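Local coordinates for pyrethroid hydrolase (Sphingobium faniae, PDB 5Y5R), which catalyses the hydrolysis of pyrethroid pesticides, splitting the carboxylic ester into an alcohol and a cyclopropanecarboxylic acid, at residues V3-L8 with G70-L75; D63-A68 with Q89-K94; D93-L98 with L190-L195. All coordinates share one frame; numbering follows the deposited sequence.

Interaction 1: residues V3-L8 with G70-L75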
loop_
_atom_site.group_PDB
_atom_site.type_symbol
_atom_site.label_atom_id
_atom_site.label_comp_id
_atom_site.label_asym_id
_atom_site.label_seq_id
_atom_site.Cartn_x
_atom_site.Cartn_y
_atom_site.Cartn_z
ATOM N N VAL A 3 -15.396 1.160 -14.657
ATOM C CA VAL A 3 -14.031 1.024 -14.157
ATOM C C VAL A 3 -13.154 0.498 -15.283
ATOM O O VAL A 3 -13.343 -0.637 -15.744
ATOM C CB VAL A 3 -13.961 0.087 -12.950
ATOM C CG1 VAL A 3 -12.505 -0.136 -12.583
ATOM C CG2 VAL A 3 -14.762 0.661 -11.797
ATOM N N THR A 4 -12.141 1.296 -15.653
ATOM C CA THR A 4 -11.235 1.079 -16.779
ATOM C C THR A 4 -9.801 0.810 -16.373
ATOM O O THR A 4 -9.061 0.152 -17.117
ATOM C CB THR A 4 -11.236 2.325 -17.678
ATOM O OG1 THR A 4 -12.588 2.688 -17.996
ATOM C CG2 THR A 4 -10.448 2.095 -18.972
ATOM N N ASP A 5 -9.389 1.331 -15.225
ATOM C CA ASP A 5 -8.006 1.302 -14.805
ATOM C C ASP A 5 -7.929 0.796 -13.377
ATOM O O ASP A 5 -8.792 1.113 -12.553
ATOM C CB ASP A 5 -7.413 2.684 -14.884
ATOM C CG ASP A 5 -7.343 3.203 -16.305
ATOM O OD1 ASP A 5 -8.426 3.466 -16.901
ATOM O OD2 ASP A 5 -6.209 3.366 -16.807
ATOM N N ILE A 6 -6.890 0.019 -13.091
ATOM C CA ILE A 6 -6.543 -0.386 -11.733
ATOM C C ILE A 6 -5.123 0.093 -11.486
ATOM O O ILE A 6 -4.228 -0.170 -12.303
ATOM C CB ILE A 6 -6.650 -1.912 -11.530
ATOM C CG1 ILE A 6 -8.085 -2.392 -11.693
ATOM C CG2 ILE A 6 -6.160 -2.340 -10.153
ATOM C CD1 ILE A 6 -8.220 -3.900 -11.564
ATOM N N ILE A 7 -4.911 0.781 -10.363
ATOM C CA ILE A 7 -3.607 1.352 -10.031
ATOM C C ILE A 7 -3.127 0.678 -8.745
ATOM O O ILE A 7 -3.822 0.734 -7.723
ATOM C CB ILE A 7 -3.679 2.881 -9.882
ATOM C CG1 ILE A 7 -4.227 3.536 -11.162
ATOM C CG2 ILE A 7 -2.299 3.468 -9.440
ATOM C CD1 ILE A 7 -4.544 5.001 -11.037
ATOM N N LEU A 8 -2.008 -0.052 -8.836
ATOM C CA LEU A 8 -1.401 -0.762 -7.706
ATOM C C LEU A 8 -0.236 0.066 -7.190
ATOM O O LEU A 8 0.726 0.322 -7.941
ATOM C CB LEU A 8 -0.874 -2.146 -8.093
ATOM C CG LEU A 8 -1.748 -2.987 -9.035
ATOM C CD1 LEU A 8 -1.085 -4.277 -9.415
ATOM C CD2 LEU A 8 -3.132 -3.176 -8.387
ATOM N N GLY A 70 -12.207 6.087 -17.777
ATOM C CA GLY A 70 -13.288 5.981 -16.808
ATOM C C GLY A 70 -12.831 6.083 -15.360
ATOM O O GLY A 70 -11.992 6.922 -15.028
ATOM N N GLN A 71 -13.411 5.265 -14.484
ATOM C CA GLN A 71 -13.085 5.237 -13.063
ATOM C C GLN A 71 -11.925 4.287 -12.796
ATOM O O GLN A 71 -11.676 3.365 -13.567
ATOM C CB GLN A 71 -14.286 4.781 -12.244
ATOM C CG GLN A 71 -15.482 5.638 -12.474
ATOM C CD GLN A 71 -15.411 6.894 -11.673
ATOM O OE1 GLN A 71 -15.730 6.916 -10.481
ATOM N NE2 GLN A 71 -14.939 7.960 -12.313
ATOM N N SER A 72 -11.250 4.489 -11.655
ATOM C CA SER A 72 -10.087 3.699 -11.271
ATOM C C SER A 72 -10.247 3.007 -9.920
ATOM O O SER A 72 -10.826 3.552 -8.977
ATOM C CB SER A 72 -8.834 4.561 -11.190
ATOM O OG SER A 72 -8.480 5.076 -12.462
ATOM N N ILE A 73 -9.589 1.862 -9.793
ATOM C CA ILE A 73 -9.416 1.199 -8.510
ATOM C C ILE A 73 -8.007 1.522 -8.019
ATOM O O ILE A 73 -7.027 1.376 -8.763
ATOM C CB ILE A 73 -9.623 -0.323 -8.630
ATOM C CG1 ILE A 73 -10.989 -0.652 -9.248
ATOM C CG2 ILE A 73 -9.512 -0.969 -7.264
ATOM C CD1 ILE A 73 -12.205 -0.421 -8.334
ATOM N N LEU A 74 -7.905 1.968 -6.772
ATOM C CA LEU A 74 -6.625 2.260 -6.142
ATOM C C LEU A 74 -6.347 1.183 -5.121
ATOM O O LEU A 74 -7.201 0.902 -4.262
ATOM C CB LEU A 74 -6.635 3.629 -5.460
ATOM C CG LEU A 74 -6.876 4.857 -6.323
ATOM C CD1 LEU A 74 -6.502 6.108 -5.517
ATOM C CD2 LEU A 74 -6.076 4.701 -7.622
ATOM N N LEU A 75 -5.172 0.569 -5.226
ATOM C CA LEU A 75 -4.712 -0.421 -4.269
ATOM C C LEU A 75 -3.425 0.080 -3.629
ATOM O O LEU A 75 -2.500 0.531 -4.327
ATOM C CB LEU A 75 -4.469 -1.791 -4.913
ATOM C CG LEU A 75 -4.064 -2.938 -3.980
ATOM C CD1 LEU A 75 -4.599 -4.271 -4.533
ATOM C CD2 LEU A 75 -2.524 -3.055 -3.783
#

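Interaction 2: residues D63-A68 with Q89-K94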
loop_
_atom_site.group_PDB
_atom_site.type_symbol
_atom_site.label_atom_id
_atom_site.label_comp_id
_atom_site.label_asym_id
_atom_site.label_seq_id
_atom_site.Cartn_x
_atom_site.Cartn_y
_atom_site.Cartn_z
ATOM N N ASP A 63 -1.344 11.817 -11.924
ATOM C CA ASP A 63 -1.117 11.860 -13.365
ATOM C C ASP A 63 -1.874 10.749 -14.092
ATOM O O ASP A 63 -2.500 10.997 -15.126
ATOM C CB ASP A 63 0.374 11.741 -13.683
ATOM C CG ASP A 63 1.225 12.857 -13.073
ATOM O OD1 ASP A 63 0.696 13.953 -12.765
ATOM O OD2 ASP A 63 2.452 12.639 -12.945
ATOM N N ILE A 64 -1.804 9.511 -13.583
ATOM C CA ILE A 64 -2.462 8.399 -14.266
ATOM C C ILE A 64 -3.969 8.598 -14.235
ATOM O O ILE A 64 -4.648 8.510 -15.265
ATOM C CB ILE A 64 -2.086 7.047 -13.628
ATOM C CG1 ILE A 64 -0.635 6.659 -13.915
ATOM C CG2 ILE A 64 -3.013 5.913 -14.195
ATOM C CD1 ILE A 64 -0.214 5.413 -13.180
ATOM N N LEU A 65 -4.500 8.932 -13.055
ATOM C CA LEU A 65 -5.931 9.163 -12.896
ATOM C C LEU A 65 -6.418 10.277 -13.813
ATOM O O LEU A 65 -7.586 10.287 -14.221
ATOM C CB LEU A 65 -6.262 9.509 -11.439
ATOM C CG LEU A 65 -6.121 8.476 -10.316
ATOM C CD1 LEU A 65 -6.179 9.113 -8.896
ATOM C CD2 LEU A 65 -7.192 7.455 -10.472
ATOM N N ALA A 66 -5.544 11.234 -14.121
ATOM C CA ALA A 66 -5.908 12.344 -14.986
ATOM C C ALA A 66 -6.307 11.860 -16.374
ATOM O O ALA A 66 -7.285 12.352 -16.951
ATOM C CB ALA A 66 -4.732 13.317 -15.082
ATOM N N ARG A 67 -5.566 10.905 -16.929
ATOM C CA ARG A 67 -5.778 10.474 -18.305
ATOM C C ARG A 67 -6.561 9.174 -18.403
ATOM O O ARG A 67 -6.666 8.607 -19.493
ATOM C CB ARG A 67 -4.438 10.339 -19.027
ATOM C CG ARG A 67 -3.319 9.868 -18.117
ATOM C CD ARG A 67 -2.049 9.526 -18.916
ATOM N NE ARG A 67 -1.877 8.098 -19.142
ATOM C CZ ARG A 67 -1.296 7.590 -20.231
ATOM N NH1 ARG A 67 -1.163 6.286 -20.376
ATOM N NH2 ARG A 67 -0.869 8.378 -21.206
ATOM N N ALA A 68 -7.117 8.690 -17.298
ATOM C CA ALA A 68 -7.949 7.498 -17.373
ATOM C C ALA A 68 -9.255 7.808 -18.094
ATOM O O ALA A 68 -9.855 8.871 -17.899
ATOM C CB ALA A 68 -8.231 6.952 -15.983
ATOM N N GLN A 89 -9.232 11.449 -1.403
ATOM C CA GLN A 89 -9.800 12.707 -0.954
ATOM C C GLN A 89 -9.670 13.788 -2.009
ATOM O O GLN A 89 -10.568 14.625 -2.145
ATOM C CB GLN A 89 -9.147 13.118 0.375
ATOM C CG GLN A 89 -9.424 14.537 0.854
ATOM C CD GLN A 89 -10.901 14.780 1.018
ATOM O OE1 GLN A 89 -11.646 13.855 1.295
ATOM N NE2 GLN A 89 -11.321 16.033 0.909
ATOM N N HIS A 90 -8.577 13.796 -2.763
ATOM C CA HIS A 90 -8.373 14.862 -3.727
ATOM C C HIS A 90 -8.857 14.505 -5.123
ATOM O O HIS A 90 -9.085 15.411 -5.931
ATOM C CB HIS A 90 -6.902 15.281 -3.772
ATOM C CG HIS A 90 -6.408 15.871 -2.480
ATOM N ND1 HIS A 90 -6.112 15.110 -1.373
ATOM C CD2 HIS A 90 -6.228 17.160 -2.106
ATOM C CE1 HIS A 90 -5.747 15.901 -0.374
ATOM N NE2 HIS A 90 -5.802 17.151 -0.798
ATOM N N HIS A 91 -9.087 13.218 -5.406
ATOM C CA HIS A 91 -9.636 12.799 -6.695
ATOM C C HIS A 91 -10.837 11.868 -6.501
ATOM O O HIS A 91 -10.928 10.821 -7.141
ATOM C CB HIS A 91 -8.553 12.103 -7.504
ATOM C CG HIS A 91 -7.302 12.907 -7.645
ATOM N ND1 HIS A 91 -7.150 13.888 -8.600
ATOM C CD2 HIS A 91 -6.133 12.862 -6.960
ATOM C CE1 HIS A 91 -5.948 14.428 -8.487
ATOM N NE2 HIS A 91 -5.310 13.822 -7.501
ATOM N N PRO A 92 -11.791 12.231 -5.637
ATOM C CA PRO A 92 -12.894 11.310 -5.363
ATOM C C PRO A 92 -13.732 11.061 -6.582
ATOM O O PRO A 92 -14.434 10.049 -6.634
ATOM C CB PRO A 92 -13.695 12.031 -4.275
ATOM C CG PRO A 92 -13.493 13.435 -4.578
ATOM C CD PRO A 92 -12.046 13.537 -4.997
ATOM N N ASP A 93 -13.746 12.017 -7.518
ATOM C CA ASP A 93 -14.486 11.866 -8.763
ATOM C C ASP A 93 -13.843 10.856 -9.701
ATOM O O ASP A 93 -14.489 10.425 -10.666
ATOM C CB ASP A 93 -14.648 13.230 -9.457
ATOM C CG ASP A 93 -13.311 13.976 -9.679
ATOM O OD1 ASP A 93 -12.401 13.967 -8.802
ATOM O OD2 ASP A 93 -13.180 14.603 -10.755
ATOM N N LYS A 94 -12.585 10.493 -9.466
ATOM C CA LYS A 94 -11.895 9.549 -10.329
ATOM C C LYS A 94 -11.773 8.152 -9.733
ATOM O O LYS A 94 -11.525 7.197 -10.478
ATOM C CB LYS A 94 -10.508 10.092 -10.691
ATOM C CG LYS A 94 -10.547 11.418 -11.458
ATOM C CD LYS A 94 -10.417 11.183 -12.952
ATOM C CE LYS A 94 -10.291 12.469 -13.726
ATOM N NZ LYS A 94 -10.045 12.190 -15.185
#

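Interaction 3: residues D93-L98 with L190-L195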
loop_
_atom_site.group_PDB
_atom_site.type_symbol
_atom_site.label_atom_id
_atom_site.label_comp_id
_atom_site.label_asym_id
_atom_site.label_seq_id
_atom_site.Cartn_x
_atom_site.Cartn_y
_atom_site.Cartn_z
ATOM N N ASP A 93 -13.746 12.017 -7.518
ATOM C CA ASP A 93 -14.486 11.866 -8.763
ATOM C C ASP A 93 -13.843 10.856 -9.701
ATOM O O ASP A 93 -14.489 10.425 -10.666
ATOM C CB ASP A 93 -14.648 13.230 -9.457
ATOM C CG ASP A 93 -13.311 13.976 -9.679
ATOM O OD1 ASP A 93 -12.401 13.967 -8.802
ATOM O OD2 ASP A 93 -13.180 14.603 -10.755
ATOM N N LYS A 94 -12.585 10.493 -9.466
ATOM C CA LYS A 94 -11.895 9.549 -10.329
ATOM C C LYS A 94 -11.773 8.152 -9.733
ATOM O O LYS A 94 -11.525 7.197 -10.478
ATOM C CB LYS A 94 -10.508 10.092 -10.691
ATOM C CG LYS A 94 -10.547 11.418 -11.458
ATOM C CD LYS A 94 -10.417 11.183 -12.952
ATOM C CE LYS A 94 -10.291 12.469 -13.726
ATOM N NZ LYS A 94 -10.045 12.190 -15.185
ATOM N N VAL A 95 -11.938 8.010 -8.422
ATOM C CA VAL A 95 -11.746 6.744 -7.732
ATOM C C VAL A 95 -13.117 6.142 -7.450
ATOM O O VAL A 95 -13.959 6.767 -6.797
ATOM C CB VAL A 95 -10.947 6.920 -6.430
ATOM C CG1 VAL A 95 -10.744 5.569 -5.755
ATOM C CG2 VAL A 95 -9.569 7.613 -6.716
ATOM N N ALA A 96 -13.337 4.944 -7.971
ATOM C CA ALA A 96 -14.529 4.134 -7.743
ATOM C C ALA A 96 -14.371 3.129 -6.606
ATOM O O ALA A 96 -15.374 2.538 -6.189
ATOM C CB ALA A 96 -14.907 3.389 -9.025
ATOM N N GLY A 97 -13.150 2.865 -6.145
ATOM C CA GLY A 97 -12.941 1.865 -5.114
ATOM C C GLY A 97 -11.567 1.954 -4.485
ATOM O O GLY A 97 -10.593 2.363 -5.127
ATOM N N LEU A 98 -11.485 1.549 -3.221
ATOM C CA LEU A 98 -10.228 1.557 -2.472
ATOM C C LEU A 98 -9.927 0.164 -1.941
ATOM O O LEU A 98 -10.758 -0.444 -1.262
ATOM C CB LEU A 98 -10.279 2.553 -1.303
ATOM C CG LEU A 98 -10.342 4.031 -1.701
ATOM C CD1 LEU A 98 -10.557 4.904 -0.474
ATOM C CD2 LEU A 98 -9.081 4.479 -2.457
ATOM N N LEU A 190 -15.518 9.395 1.720
ATOM C CA LEU A 190 -15.959 8.314 2.595
ATOM C C LEU A 190 -17.118 7.503 2.014
ATOM O O LEU A 190 -17.497 6.483 2.600
ATOM C CB LEU A 190 -16.336 8.871 3.965
ATOM C CG LEU A 190 -15.131 9.442 4.726
ATOM C CD1 LEU A 190 -15.621 10.239 5.923
ATOM C CD2 LEU A 190 -14.242 8.309 5.168
ATOM N N GLU A 191 -17.662 7.901 0.872
ATOM C CA GLU A 191 -18.644 7.072 0.189
ATOM C C GLU A 191 -17.994 6.090 -0.765
ATOM O O GLU A 191 -18.668 5.205 -1.297
ATOM C CB GLU A 191 -19.607 7.944 -0.616
ATOM C CG GLU A 191 -19.954 9.255 0.032
ATOM C CD GLU A 191 -21.252 9.779 -0.465
ATOM O OE1 GLU A 191 -22.278 9.408 0.123
ATOM O OE2 GLU A 191 -21.260 10.555 -1.437
ATOM N N ILE A 192 -16.713 6.246 -1.022
ATOM C CA ILE A 192 -16.046 5.332 -1.937
ATOM C C ILE A 192 -16.028 3.948 -1.294
ATOM O O ILE A 192 -15.652 3.827 -0.109
ATOM C CB ILE A 192 -14.634 5.832 -2.221
ATOM C CG1 ILE A 192 -14.663 7.200 -2.908
ATOM C CG2 ILE A 192 -13.856 4.834 -3.010
ATOM C CD1 ILE A 192 -13.262 7.682 -3.369
ATOM N N PRO A 193 -16.466 2.898 -1.991
ATOM C CA PRO A 193 -16.404 1.547 -1.414
ATOM C C PRO A 193 -14.974 1.173 -1.050
ATOM O O PRO A 193 -14.026 1.444 -1.793
ATOM C CB PRO A 193 -16.950 0.652 -2.526
ATOM C CG PRO A 193 -17.845 1.549 -3.331
ATOM C CD PRO A 193 -17.222 2.935 -3.254
ATOM N N ARG A 194 -14.836 0.504 0.087
ATOM C CA ARG A 194 -13.539 0.173 0.660
ATOM C C ARG A 194 -13.459 -1.329 0.874
ATOM O O ARG A 194 -14.452 -1.973 1.252
ATOM C CB ARG A 194 -13.322 0.899 2.006
ATOM C CG ARG A 194 -13.284 2.409 1.930
ATOM C CD ARG A 194 -13.239 3.025 3.344
ATOM N NE ARG A 194 -14.458 2.778 4.122
ATOM C CZ ARG A 194 -15.490 3.616 4.146
ATOM N NH1 ARG A 194 -15.429 4.736 3.439
ATOM N NH2 ARG A 194 -16.578 3.342 4.871
ATOM N N LEU A 195 -12.310 -1.896 0.538
ATOM C CA LEU A 195 -12.031 -3.306 0.779
ATOM C C LEU A 195 -10.674 -3.441 1.454
ATOM O O LEU A 195 -9.688 -2.828 1.008
ATOM C CB LEU A 195 -12.081 -4.098 -0.536
ATOM C CG LEU A 195 -11.473 -5.493 -0.575
ATOM C CD1 LEU A 195 -12.270 -6.407 0.332
ATOM C CD2 LEU A 195 -11.502 -6.006 -2.018
#

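Interaction 1: residues V3-L8 with G70-L75
Two neighbouring parallel strands of the central sheet of the alpha/beta-hydrolase fold, 3-9 and 71-77, meet here through residues 3-8 and 71-75. The axes of these segments approach to 4.6 Å and cross at only -18°. The pairing starts with a beta bulge. Val3 lies beside Gln71, but Asp5 lies beside Ser72, so Thr4 is the extra residue. Gln71 O serves both ends of the bulge: it takes a bond from Thr4 N at 3.0 Å, in the carbonyl plane, and a weak one from Asp5 N. Beyond the bulge the ladder is regular. Ile73 N donates to Asp5 O, and Ile7 N donates to Ile73 O at 2.7 Å, nearly along the C=O axis. Leu75 N donates to Ile7 O at 2.8 Å.

One face of the pair carries Val3, Ile6, Leu8, Gln71, Ile73 and Leu75. Ile73 sits between two neighbours. Its CG1 is crossed at about a right angle by Val3 CG1, 3.7 Å away, while Ile6 lies alongside and points the same way. Helix 237-249 packs on this face through Ile244 and Ala248. The other face carries Asp5, Ile7, Ser72 and Leu74 and is met by helix 59-67. The buried Asp5 has its carboxylate bonded through OD2 to His34 on the next strand. Gln71 bends at chi2, and its NE2 hydrogen-bonds to Asp93 O. Strand 71-77 leads into a GxSxG sequence, consistent with the nucleophile elbow of this family. Ile7 and Leu74 run side by side, both with CG1 or CG anti to the carbonyl carbon. This puts Leu74 CD2 3.8 Å from Ile7 CB and equally close to Ile7 CD1.

Interaction 2: residues D63-A68 with Q89-K94
The side chain of Lys94 reaches across to the C-terminal part of helix 59-67 and brings its ammonium group to two backbone carbonyls. Lys94 NZ lies 3.3 Å from Leu65 O and 3.3 Å from Ala66 O. Both are weak hydrogen bonds. Lys94 CD lies about as close to Leu65 O, at 3.2 Å, so the methylene chain runs over this oxygen too. The chain of Lys94 leaves with CG anti to the carbonyl carbon, bends at chi2 (-97°), and then runs extended to NZ. Leu65 is the apolar half of the contact. Its CD1 meets His91 CB at 4.1 Å and His91 CG at the same distance, with the two side chains crossing obliquely. Its CD2 faces Lys94 CB at 4.2 Å.

Outside this shell, the backbone sets the geometry. His91 is the first residue to leave helical angles after helix 80-90, and the chain turns from there towards the sheet. Lys94 N bonds to His91 O at 2.9 Å, which holds the turn closed and fixes the base of the lysine. Lys94 also pairs by backbone with Ser72 of strand 71-77. Leu65 rests on that strand too, against Ser72 and Leu74, and on Ile7 of strand 3-9. The contact joins the C-terminal part of helix 59-67 to the turn that follows helix 80-90, on the same side of the central sheet of the alpha/beta-hydrolase fold and at the surface.

Carbonyls towards the C-terminal end of a helix would carry the negative end of its dipole. A lysine ammonium close to them would be favoured electrostatically, and the charged form is probably stabilised. The buried Leu65 adds an apolar contact, but because both ammonium-carbonyl bonds are weak, the polar grip is likely to be loose.

Interaction 3: residues D93-L98 with L190-L195
The chain enters the sheet in parallel register here, with Leu98 beside Arg194 at a CA-CA distance of 4.8 Å. These are neighbouring strands, 95-101 and 194-199, of the central parallel sheet of the alpha/beta-hydrolase fold. Two backbone bonds grip Leu98, one at its N and one at its O. Leu98 N donates to Pro193 O at 2.9 Å, and Leu98 O accepts from Leu195 N at 2.8 Å. Both donors lie nearly along the C=O axis of their acceptors. Gly97 CA and Arg194 CA add CA-H...O contacts to Pro193 O and Leu98 O, respectively.

Before the strand pair begins, Ile192 is the main side chain. CG1 stands anti to the carbonyl carbon (chi1 -62°) and CG2 anti to the backbone N, so the two branches reach different partners. CG2 touches the backbone of Gly97 at CA and also packs 3.8 Å from Leu98 CG, the two side chains crossing obliquely. The other branch extends to CD1, 3.9 Å from Val95 CB and at about a right angle to that side chain. Pro193 places CD against Ala96 O at 3.5 Å, next to the corner that the chain makes at Ala96. Helix 80-90 lies on the same side: Ala88 touches both Leu98 and Ile192, and Ile84 also meets Leu98.

Arg194 starts on the face of Leu98, but its guanidinium leads away. NH1 reaches back within its own segment and NH2 bonds to Pro220 O, so the guanidinium bridges the chain before its own strand and the loop at Pro220. Arg194 NH1 lies 2.8 Å from Leu190 O. That oxygen lies close to the guanidinium plane, whereas NH1 itself stands above the carbonyl plane of Leu190.

The three contacts cluster on one side of the chain's centre, with centres about 9 Å (interactions 1 and 2), 10 Å (1 and 3) and 11 Å (2 and 3) apart. Interactions 1 and 3 pair strands of one parallel sheet, in the order 3-9, 71-77, 95-101, 194-199. Interaction 2 joins the helix before strand 71-77 to the turn after the helix that follows it. Along the chain, interactions 1 and 2 alternate, while interaction 1 closes before interaction 3 opens. Asp93 and Lys94 belong to both 2 and 3. A probable hydrogen bond from Ser72 N to Lys94 O, 3.0 Å, joins interaction 1 to both, so the contacts span four adjacent strands and one helical layer.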